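Local atomic coordinates of aluminum resistance protein (Clostridium novyi, PDB entry 3I16), a protein that probably acts as a pyridoxal-5'-phosphate-dependent carbon-sulfur lyase of the methionine gamma-lyase family, with a suggested role in aluminum resistance. Residues Q8-Y13 with G417-L422; D39-N44 with I300-L305; P95-G100 with L104-F109. All coordinates share one frame; numbering follows the deposited sequence.

Contact 1 joins the two ends of the chain, helix 4-11 with helix 411-425. Contact 2 is nested within it in sequence, pairing helix 17-54, which follows helix 4-11, with helix 287-318. Contact 3 lies inside the loop closed by contact 2, where the turn after strand 90-94 of the mixed seven-stranded sheet enters helix 100-111. The centres of contacts 1 and 2 are 26 Å apart, as are those of contacts 2 and 3, while contacts 1 and 3 lie 38 Å apart on opposite sides of the chain's centre. Contacts 1 and 2 both border the second subunit; contact 3 borders the third and holds part of the cofactor pocket.

Contact 1 (Q8-Y13 with G417-L422); sequences QFLKKY and GILIAL
The phenol oxygen of Tyr13, whose ring leans on Ile420, is gripped by two side chains of the second subunit: its OH is hydrogen-bonded to Gln53 OE1 and to Asn50 ND2 there. With one amide oxygen and one amide nitrogen as partners, the hydroxyl can both give and accept a bond, and the pair anchors the far end of the ring. Nearer the backbone, the ring has CG anti to its own carbonyl carbon (chi1 -77°), which swings it toward helix 411-425. There Ile420 CD1 lies 3.7 Å from Tyr13 CD2 and 3.9 Å from Tyr13 CE2, so that one methyl spans the CD2-CE2 bond; Ile420 CG1 follows at 4.0 Å from Tyr13 CD2. The methyl approaches obliquely, carried outward by an extended second torsion of the isoleucine (chi2 167°). On the other flank of the ring, Phe9 O lies in the ring plane at the edge, 3.7 Å from Tyr13 CD1. The backbone beneath is tied back by Tyr13 N to Leu10 O at 2.8 Å. This is where the beginning of the chain meets its last helix, 411-425, which follows the antiparallel six-stranded sheet, and where both stand beside a neighbouring subunit of the tetramer. A second, purely apolar touch lies next to the first: Leu10 CD1 meets Leu419 CD1 at 4.0 Å, methyl against methyl, the two side chains running at about a right angle to each other. Ile15 packs on Leu10, Leu419 and Ile420 alike, and Leu20 of helix 17-54 backs Leu10, while Val19 and Tyr23 of that helix back Leu419. From the second subunit, Leu46 presses on both Leu10 and Tyr13.

Contact 2 (D39-N44 with I300-L305); sequences DIREFN and ISMEAL. With EDO (1,2-ethanediol), chain L.
Arg41 CB lies 4.0 Å from CG of Met302, a selenomethionine in this crystal, and this is where the two backbones come nearest. From there the arginine chain runs extended, with CG anti to the backbone N (chi1 179°) and CD continuing the line, before bending at chi3 (62°), which brings NH1 within hydrogen-bonding range of the water and ethanediol beside Glu303. NE makes a salt bridge with Asp412 OD2 of the second subunit. At the tip, NH1 gives a hydrogen bond to a water 2.8 Å away; the water in turn donates to Glu303 OE2, also at 2.8 Å. Helices 17-54 and 287-318, both long, run antiparallel here, the axes of the two short segments 10.4 Å apart at closest approach and their directions at 162°, and the arginine reaches across the groove between them. Arg41 NH1 and Glu303 OE2 stay 4.3 Å apart, so the opposite charges are joined through solvent and would still attract. Ethanediol, probably from the crystallisation liquor, sits at the guanidinium edge near its plane: its O2 takes only a weak bond from NH1 but hydrogen-bonds to Glu303 OE2 at 2.7 Å. Glu303 OE1 also accepts a hydrogen bond from the backbone N of Phe411, so both carboxylate oxygens have partners. On the other side of Arg41 the contact turns apolar. The Met302 chain, bent at its second torsion, carries its terminal methyl CE to 3.6 Å from Ile40 CG2, the branch anti to the isoleucine N, and the two side chains lie at about right angles.

Contact 3 (P95-G100 with L104-F109); sequences PHFVNG and LGAALF. With PLP (pyridoxal-5'-phosphate), chain J; EDO (1,2-ethanediol), chain S.
One backbone hydrogen bond joins the two segments: Leu104 N donates to Gly100 O at 3.0 Å, nearly straight at 166°, as the opening turn of helix 100-111. At the same residue Gly100 N donates a hydrogen bond to PLP O1P at 2.7 Å, with an N-H...O angle of 154°. Just ahead of the helix, Asn99 holds the N-cap position. Its CG sits between the backbone N and the carbonyl carbon (chi1 56°), which lets OD1 curl back and accept a hydrogen bond from the backbone N of His102. A phosphate bound at the start of a helix would be stabilised by the helix dipole, and Thr101 OG1 and Tyr68 OH of the third subunit add further bonds to the cofactor. Van der Waals contacts with the cofactor come next. Asn99 CG lies 3.2 Å from PLP O3P, so the flat amide brushes the phosphate, while Gly100 lets the linking carbon C5A come to 3.7 Å from its CA. The CD1 branch of Leu104 meets C6 of the pyridine at 3.4 Å. Apolar packing supplies the remaining link, farther from the cofactor: Phe97 CE1 meets Ala106 CB at 3.9 Å, the methyl approaching the edge of the ring near its plane. Leu257 and Leu271 also pack on that phenyl ring, and His102 meets it edge-to-face. Together the turn after strand 90-94 and the N-terminus of helix 100-111 form the phosphate-binding cup, completed by a tyrosine of another subunit, that is familiar from fold-type I pyridoxal-phosphate enzymes such as methionine gamma-lyase.

Contact 1 (Q8-Y13 with G417-L422)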
loop_
_atom_site.group_PDB
_atom_site.type_symbol
_atom_site.label_atom_id
_atom_site.label_comp_id
_atom_site.label_asym_id
_atom_site.label_seq_id
_atom_site.Cartn_x
_atom_site.Cartn_y
_atom_site.Cartn_z
ATOM N N GLN B 8 -0.718 20.671 -35.331
ATOM C CA GLN B 8 0.741 20.768 -35.463
ATOM C C GLN B 8 1.461 19.792 -34.509
ATOM O O GLN B 8 2.488 19.202 -34.865
ATOM C CB GLN B 8 1.229 22.200 -35.245
ATOM C CG GLN B 8 0.724 23.192 -36.282
ATOM C CD GLN B 8 1.252 22.899 -37.682
ATOM O OE1 GLN B 8 2.416 22.535 -37.857
ATOM N NE2 GLN B 8 0.398 23.078 -38.686
ATOM N N PHE B 9 0.882 19.590 -33.328
ATOM C CA PHE B 9 1.437 18.675 -32.337
ATOM C C PHE B 9 1.343 17.251 -32.898
ATOM O O PHE B 9 2.304 16.472 -32.838
ATOM C CB PHE B 9 0.632 18.780 -31.042
ATOM C CG PHE B 9 1.378 18.386 -29.797
ATOM C CD1 PHE B 9 2.344 17.379 -29.782
ATOM C CD2 PHE B 9 1.038 18.983 -28.593
ATOM C CE1 PHE B 9 2.980 17.034 -28.611
ATOM C CE2 PHE B 9 1.662 18.614 -27.419
ATOM C CZ PHE B 9 2.635 17.638 -27.431
ATOM N N LEU B 10 0.174 16.904 -33.428
ATOM C CA LEU B 10 -0.017 15.593 -34.055
ATOM C C LEU B 10 0.968 15.339 -35.210
ATOM O O LEU B 10 1.431 14.212 -35.365
ATOM C CB LEU B 10 -1.465 15.376 -34.520
ATOM C CG LEU B 10 -2.497 15.145 -33.421
ATOM C CD1 LEU B 10 -3.887 15.111 -34.036
ATOM C CD2 LEU B 10 -2.234 13.842 -32.654
ATOM N N LYS B 11 1.326 16.368 -35.977
ATOM C CA LYS B 11 2.294 16.180 -37.079
ATOM C C LYS B 11 3.647 15.724 -36.525
ATOM O O LYS B 11 4.377 15.017 -37.200
ATOM C CB LYS B 11 2.456 17.418 -37.992
ATOM C CG LYS B 11 1.136 18.038 -38.456
ATOM C CD LYS B 11 1.091 18.518 -39.916
ATOM C CE LYS B 11 0.706 17.370 -40.895
ATOM N NZ LYS B 11 -0.652 16.744 -40.639
ATOM N N LYS B 12 3.954 16.070 -35.272
ATOM C CA LYS B 12 5.195 15.628 -34.649
ATOM C C LYS B 12 5.191 14.104 -34.361
ATOM O O LYS B 12 6.231 13.528 -34.031
ATOM C CB LYS B 12 5.497 16.473 -33.399
ATOM C CG LYS B 12 5.569 17.990 -33.686
ATOM N N TYR B 13 4.024 13.463 -34.470
ATOM C CA TYR B 13 3.878 12.006 -34.386
ATOM C C TYR B 13 3.795 11.355 -35.776
ATOM O O TYR B 13 3.456 10.191 -35.882
ATOM C CB TYR B 13 2.596 11.655 -33.623
ATOM C CG TYR B 13 2.699 11.819 -32.137
ATOM C CD1 TYR B 13 2.549 13.054 -31.532
ATOM C CD2 TYR B 13 2.943 10.714 -31.330
ATOM C CE1 TYR B 13 2.653 13.184 -30.144
ATOM C CE2 TYR B 13 3.043 10.827 -29.970
ATOM C CZ TYR B 13 2.899 12.056 -29.374
ATOM O OH TYR B 13 2.996 12.138 -28.003
ATOM N N GLY B 417 -4.320 7.499 -30.139
ATOM C CA GLY B 417 -3.719 6.200 -30.456
ATOM C C GLY B 417 -4.121 5.623 -31.802
ATOM O O GLY B 417 -3.284 5.076 -32.520
ATOM N N ILE B 418 -5.398 5.770 -32.144
ATOM C CA ILE B 418 -5.936 5.274 -33.403
ATOM C C ILE B 418 -5.275 6.039 -34.544
ATOM O O ILE B 418 -4.851 5.448 -35.533
ATOM C CB ILE B 418 -7.491 5.395 -33.434
ATOM C CG1 ILE B 418 -8.138 4.379 -32.459
ATOM C CG2 ILE B 418 -8.015 5.102 -34.787
ATOM C CD1 ILE B 418 -9.597 4.716 -32.074
ATOM N N LEU B 419 -5.144 7.349 -34.386
ATOM C CA LEU B 419 -4.506 8.180 -35.416
ATOM C C LEU B 419 -3.022 7.804 -35.646
ATOM O O LEU B 419 -2.568 7.751 -36.801
ATOM C CB LEU B 419 -4.648 9.671 -35.081
ATOM C CG LEU B 419 -6.086 10.273 -35.042
ATOM C CD1 LEU B 419 -6.032 11.786 -34.861
ATOM C CD2 LEU B 419 -6.879 9.937 -36.278
ATOM N N ILE B 420 -2.286 7.600 -34.549
ATOM C CA ILE B 420 -0.890 7.189 -34.569
ATOM C C ILE B 420 -0.779 5.855 -35.313
ATOM O O ILE B 420 -0.026 5.748 -36.278
ATOM C CB ILE B 420 -0.297 7.069 -33.106
ATOM C CG1 ILE B 420 -0.174 8.456 -32.461
ATOM C CG2 ILE B 420 1.094 6.393 -33.123
ATOM C CD1 ILE B 420 0.097 8.446 -30.949
ATOM N N ALA B 421 -1.602 4.883 -34.910
ATOM C CA ALA B 421 -1.576 3.549 -35.496
ATOM C C ALA B 421 -1.949 3.552 -36.984
ATOM O O ALA B 421 -1.228 2.997 -37.820
ATOM C CB ALA B 421 -2.500 2.602 -34.698
ATOM N N LEU B 422 -3.045 4.210 -37.330
ATOM C CA LEU B 422 -3.442 4.274 -38.726
ATOM C C LEU B 422 -2.411 4.973 -39.577
ATOM O O LEU B 422 -2.201 4.588 -40.745
ATOM C CB LEU B 422 -4.825 4.942 -38.890
ATOM C CG LEU B 422 -5.393 5.013 -40.314
ATOM C CD1 LEU B 422 -5.553 3.641 -40.920
ATOM C CD2 LEU B 422 -6.756 5.763 -40.323
#

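Contact 2 (D39-N44 with I300-L305)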
loop_
_atom_site.group_PDB
_atom_site.type_symbol
_atom_site.label_atom_id
_atom_site.label_comp_id
_atom_site.label_asym_id
_atom_site.label_seq_id
_atom_site.Cartn_x
_atom_site.Cartn_y
_atom_site.Cartn_z
ATOM N N ASP B 39 -27.137 8.828 -23.036
ATOM C CA ASP B 39 -28.434 8.576 -22.371
ATOM C C ASP B 39 -28.303 7.353 -21.496
ATOM O O ASP B 39 -28.767 7.359 -20.353
ATOM C CB ASP B 39 -29.574 8.381 -23.394
ATOM C CG ASP B 39 -29.789 9.605 -24.283
ATOM O OD1 ASP B 39 -29.435 10.716 -23.853
ATOM O OD2 ASP B 39 -30.315 9.464 -25.410
ATOM N N ILE B 40 -27.646 6.319 -22.022
ATOM C CA ILE B 40 -27.379 5.084 -21.269
ATOM C C ILE B 40 -26.425 5.364 -20.087
ATOM O O ILE B 40 -26.665 4.915 -18.979
ATOM C CB ILE B 40 -26.815 3.984 -22.197
ATOM C CG1 ILE B 40 -27.870 3.528 -23.209
ATOM C CG2 ILE B 40 -26.336 2.771 -21.421
ATOM C CD1 ILE B 40 -27.273 2.747 -24.382
ATOM N N ARG B 41 -25.367 6.133 -20.331
ATOM C CA ARG B 41 -24.338 6.428 -19.316
ATOM C C ARG B 41 -24.924 7.158 -18.122
ATOM O O ARG B 41 -24.601 6.859 -16.960
ATOM C CB ARG B 41 -23.215 7.244 -19.961
ATOM C CG ARG B 41 -22.072 7.641 -19.029
ATOM C CD ARG B 41 -21.144 8.578 -19.733
ATOM N NE ARG B 41 -21.810 9.824 -20.121
ATOM C CZ ARG B 41 -21.295 10.745 -20.926
ATOM N NH1 ARG B 41 -20.086 10.598 -21.471
ATOM N NH2 ARG B 41 -22.004 11.827 -21.212
ATOM N N GLU B 42 -25.809 8.095 -18.413
ATOM C CA GLU B 42 -26.503 8.854 -17.400
ATOM C C GLU B 42 -27.284 7.920 -16.459
ATOM O O GLU B 42 -27.187 8.029 -15.232
ATOM C CB GLU B 42 -27.469 9.801 -18.101
ATOM C CG GLU B 42 -28.242 10.687 -17.203
ATOM C CD GLU B 42 -29.094 11.634 -18.004
ATOM O OE1 GLU B 42 -30.060 11.158 -18.649
ATOM O OE2 GLU B 42 -28.786 12.845 -17.982
ATOM N N PHE B 43 -28.091 7.030 -17.039
ATOM C CA PHE B 43 -28.849 6.065 -16.226
ATOM C C PHE B 43 -27.908 5.206 -15.376
ATOM O O PHE B 43 -28.147 4.990 -14.167
ATOM C CB PHE B 43 -29.668 5.124 -17.091
ATOM C CG PHE B 43 -30.441 4.121 -16.288
ATOM C CD1 PHE B 43 -31.708 4.422 -15.814
ATOM C CD2 PHE B 43 -29.888 2.911 -15.973
ATOM C CE1 PHE B 43 -32.404 3.529 -15.080
ATOM C CE2 PHE B 43 -30.587 2.004 -15.206
ATOM C CZ PHE B 43 -31.850 2.314 -14.773
ATOM N N ASN B 44 -26.855 4.703 -16.024
ATOM C CA ASN B 44 -25.908 3.829 -15.346
ATOM C C ASN B 44 -25.147 4.549 -14.245
ATOM O O ASN B 44 -24.823 3.950 -13.250
ATOM C CB ASN B 44 -24.947 3.137 -16.338
ATOM C CG ASN B 44 -25.625 2.006 -17.154
ATOM O OD1 ASN B 44 -26.634 1.437 -16.729
ATOM N ND2 ASN B 44 -25.060 1.681 -18.318
ATOM N N ILE B 300 -16.173 5.665 -17.859
ATOM C CA ILE B 300 -14.957 5.176 -18.533
ATOM C C ILE B 300 -15.348 4.127 -19.562
ATOM O O ILE B 300 -14.736 4.053 -20.609
ATOM C CB ILE B 300 -13.894 4.599 -17.536
ATOM C CG1 ILE B 300 -13.403 5.649 -16.516
ATOM C CG2 ILE B 300 -12.667 4.021 -18.275
ATOM C CD1 ILE B 300 -12.619 6.796 -17.084
ATOM N N SER B 301 -16.310 3.265 -19.224
ATOM C CA SER B 301 -16.797 2.240 -20.180
ATOM C C SER B 301 -17.245 2.893 -21.504
ATOM O O SER B 301 -16.930 2.397 -22.577
ATOM C CB SER B 301 -17.952 1.409 -19.582
ATOM O OG SER B 301 -17.512 0.580 -18.502
HETATM N N MSE B 302 -17.956 4.019 -21.421
HETATM C CA MSE B 302 -18.388 4.712 -22.636
HETATM C C MSE B 302 -17.271 5.494 -23.369
HETATM O O MSE B 302 -17.372 5.735 -24.594
HETATM C CB MSE B 302 -19.581 5.591 -22.330
HETATM C CG MSE B 302 -20.811 4.794 -21.951
HETATM SE SE MSE B 302 -21.244 3.456 -23.358
HETATM C CE MSE B 302 -23.084 3.163 -22.825
ATOM N N GLU B 303 -16.247 5.923 -22.645
ATOM C CA GLU B 303 -15.093 6.542 -23.282
ATOM C C GLU B 303 -14.466 5.501 -24.207
ATOM O O GLU B 303 -14.150 5.794 -25.349
ATOM C CB GLU B 303 -14.058 7.008 -22.247
ATOM C CG GLU B 303 -14.496 8.153 -21.361
ATOM C CD GLU B 303 -14.835 9.422 -22.151
ATOM O OE1 GLU B 303 -14.037 9.845 -23.020
ATOM O OE2 GLU B 303 -15.888 10.010 -21.874
ATOM N N ALA B 304 -14.314 4.269 -23.710
ATOM C CA ALA B 304 -13.737 3.175 -24.496
ATOM C C ALA B 304 -14.623 2.825 -25.687
ATOM O O ALA B 304 -14.121 2.590 -26.802
ATOM C CB ALA B 304 -13.507 1.917 -23.616
ATOM N N LEU B 305 -15.930 2.780 -25.459
ATOM C CA LEU B 305 -16.838 2.416 -26.529
ATOM C C LEU B 305 -16.851 3.472 -27.650
ATOM O O LEU B 305 -16.914 3.112 -28.819
ATOM C CB LEU B 305 -18.252 2.194 -26.008
ATOM C CG LEU B 305 -19.187 1.648 -27.073
ATOM C CD1 LEU B 305 -18.709 0.243 -27.469
ATOM C CD2 LEU B 305 -20.577 1.643 -26.555
HETATM C C1 EDO L . -15.716 12.074 -24.931
HETATM O O1 EDO L . -14.642 12.069 -23.981
HETATM C C2 EDO L . -17.045 12.396 -24.262
HETATM O O2 EDO L . -17.564 11.297 -23.489
HETATM O O HOH W 1 -18.135 8.666 -21.028
#

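Contact 3 (P95-G100 with L104-F109)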
loop_
_atom_site.group_PDB
_atom_site.type_symbol
_atom_site.label_atom_id
_atom_site.label_comp_id
_atom_site.label_asym_id
_atom_site.label_seq_id
_atom_site.Cartn_x
_atom_site.Cartn_y
_atom_site.Cartn_z
ATOM N N PRO B 95 -9.954 -9.130 -4.746
ATOM C CA PRO B 95 -8.652 -8.900 -5.397
ATOM C C PRO B 95 -7.894 -10.214 -5.674
ATOM O O PRO B 95 -6.979 -10.262 -6.538
ATOM C CB PRO B 95 -7.894 -8.052 -4.375
ATOM C CG PRO B 95 -8.540 -8.314 -3.064
ATOM C CD PRO B 95 -9.984 -8.596 -3.377
ATOM N N HIS B 96 -8.330 -11.268 -4.971
ATOM C CA HIS B 96 -7.738 -12.588 -5.012
ATOM C C HIS B 96 -7.908 -13.315 -6.376
ATOM O O HIS B 96 -7.161 -14.262 -6.627
ATOM C CB HIS B 96 -8.319 -13.452 -3.861
ATOM C CG HIS B 96 -8.141 -12.853 -2.496
ATOM N ND1 HIS B 96 -8.823 -11.727 -2.082
ATOM C CD2 HIS B 96 -7.368 -13.230 -1.449
ATOM C CE1 HIS B 96 -8.452 -11.418 -0.850
ATOM N NE2 HIS B 96 -7.574 -12.317 -0.438
ATOM N N PHE B 97 -8.882 -12.929 -7.211
ATOM C CA PHE B 97 -9.033 -13.548 -8.551
ATOM C C PHE B 97 -7.912 -12.966 -9.397
ATOM O O PHE B 97 -7.765 -11.748 -9.481
ATOM C CB PHE B 97 -10.354 -13.257 -9.260
ATOM C CG PHE B 97 -11.568 -13.890 -8.632
ATOM C CD1 PHE B 97 -11.804 -15.251 -8.753
ATOM C CD2 PHE B 97 -12.519 -13.105 -7.990
ATOM C CE1 PHE B 97 -12.923 -15.823 -8.197
ATOM C CE2 PHE B 97 -13.645 -13.681 -7.408
ATOM C CZ PHE B 97 -13.863 -15.028 -7.527
ATOM N N VAL B 98 -7.128 -13.831 -10.033
ATOM C CA VAL B 98 -5.929 -13.386 -10.736
ATOM C C VAL B 98 -6.209 -12.755 -12.101
ATOM O O VAL B 98 -5.382 -12.010 -12.626
ATOM C CB VAL B 98 -4.839 -14.523 -10.796
ATOM C CG1 VAL B 98 -4.431 -14.943 -9.366
ATOM C CG2 VAL B 98 -5.279 -15.728 -11.626
ATOM N N ASN B 99 -7.369 -13.072 -12.654
ATOM C CA ASN B 99 -7.825 -12.582 -13.943
ATOM C C ASN B 99 -9.264 -13.030 -14.124
ATOM O O ASN B 99 -9.832 -13.652 -13.221
ATOM C CB ASN B 99 -6.927 -13.091 -15.094
ATOM C CG ASN B 99 -6.812 -14.590 -15.147
ATOM O OD1 ASN B 99 -7.714 -15.339 -14.741
ATOM N ND2 ASN B 99 -5.675 -15.055 -15.664
ATOM N N GLY B 100 -9.863 -12.679 -15.258
ATOM C CA GLY B 100 -11.228 -13.063 -15.544
ATOM C C GLY B 100 -11.440 -14.555 -15.688
ATOM O O GLY B 100 -12.466 -15.075 -15.284
ATOM N N LEU B 104 -14.334 -16.976 -13.902
ATOM C CA LEU B 104 -15.210 -17.865 -14.671
ATOM C C LEU B 104 -15.030 -19.321 -14.259
ATOM O O LEU B 104 -16.001 -20.047 -14.038
ATOM C CB LEU B 104 -14.931 -17.709 -16.162
ATOM C CG LEU B 104 -15.237 -16.317 -16.732
ATOM C CD1 LEU B 104 -14.441 -16.099 -17.986
ATOM C CD2 LEU B 104 -16.711 -16.143 -16.996
ATOM N N GLY B 105 -13.776 -19.734 -14.131
ATOM C CA GLY B 105 -13.470 -21.078 -13.708
ATOM C C GLY B 105 -13.984 -21.378 -12.308
ATOM O O GLY B 105 -14.475 -22.473 -12.061
ATOM N N ALA B 106 -13.851 -20.425 -11.388
ATOM C CA ALA B 106 -14.358 -20.606 -10.041
ATOM C C ALA B 106 -15.886 -20.814 -10.088
ATOM O O ALA B 106 -16.407 -21.639 -9.336
ATOM C CB ALA B 106 -13.990 -19.438 -9.146
ATOM N N ALA B 107 -16.585 -20.065 -10.951
ATOM C CA ALA B 107 -18.030 -20.225 -11.145
ATOM C C ALA B 107 -18.397 -21.655 -11.557
ATOM O O ALA B 107 -19.327 -22.263 -10.999
ATOM C CB ALA B 107 -18.554 -19.237 -12.216
ATOM N N LEU B 108 -17.660 -22.179 -12.525
ATOM C CA LEU B 108 -17.926 -23.496 -13.073
ATOM C C LEU B 108 -17.585 -24.612 -12.074
ATOM O O LEU B 108 -18.437 -25.441 -11.749
ATOM C CB LEU B 108 -17.171 -23.669 -14.398
ATOM C CG LEU B 108 -17.594 -22.720 -15.529
ATOM C CD1 LEU B 108 -16.621 -22.826 -16.715
ATOM C CD2 LEU B 108 -19.045 -22.956 -15.986
ATOM N N PHE B 109 -16.354 -24.644 -11.589
ATOM C CA PHE B 109 -15.988 -25.642 -10.579
ATOM C C PHE B 109 -16.862 -25.509 -9.337
ATOM O O PHE B 109 -17.197 -26.509 -8.693
ATOM C CB PHE B 109 -14.528 -25.534 -10.151
ATOM C CG PHE B 109 -13.549 -26.207 -11.090
ATOM C CD1 PHE B 109 -13.335 -27.569 -11.037
ATOM C CD2 PHE B 109 -12.802 -25.455 -11.979
ATOM C CE1 PHE B 109 -12.413 -28.174 -11.866
ATOM C CE2 PHE B 109 -11.890 -26.050 -12.814
ATOM C CZ PHE B 109 -11.701 -27.407 -12.765
HETATM N N1 PLP J . -14.144 -14.129 -21.459
HETATM C C2 PLP J . -14.088 -13.222 -22.474
HETATM C C2A PLP J . -15.105 -13.268 -23.572
HETATM C C3 PLP J . -13.079 -12.260 -22.454
HETATM O O3 PLP J . -13.029 -11.337 -23.469
HETATM C C4 PLP J . -12.134 -12.236 -21.418
HETATM C C5 PLP J . -12.202 -13.174 -20.393
HETATM C C6 PLP J . -13.224 -14.101 -20.428
HETATM C C5A PLP J . -11.246 -13.204 -19.215
HETATM O O4P PLP J . -9.923 -13.028 -19.602
HETATM P P PLP J . -8.667 -12.778 -18.585
HETATM O O1P PLP J . -8.894 -11.680 -17.556
HETATM O O2P PLP J . -7.586 -12.304 -19.526
HETATM O O3P PLP J . -8.350 -14.083 -17.871
HETATM C C1 EDO S . -15.148 -26.303 -4.137
HETATM O O1 EDO S . -14.270 -27.405 -3.901
HETATM C C2 EDO S . -16.081 -26.553 -5.321
HETATM O O2 EDO S . -15.445 -26.449 -6.611
#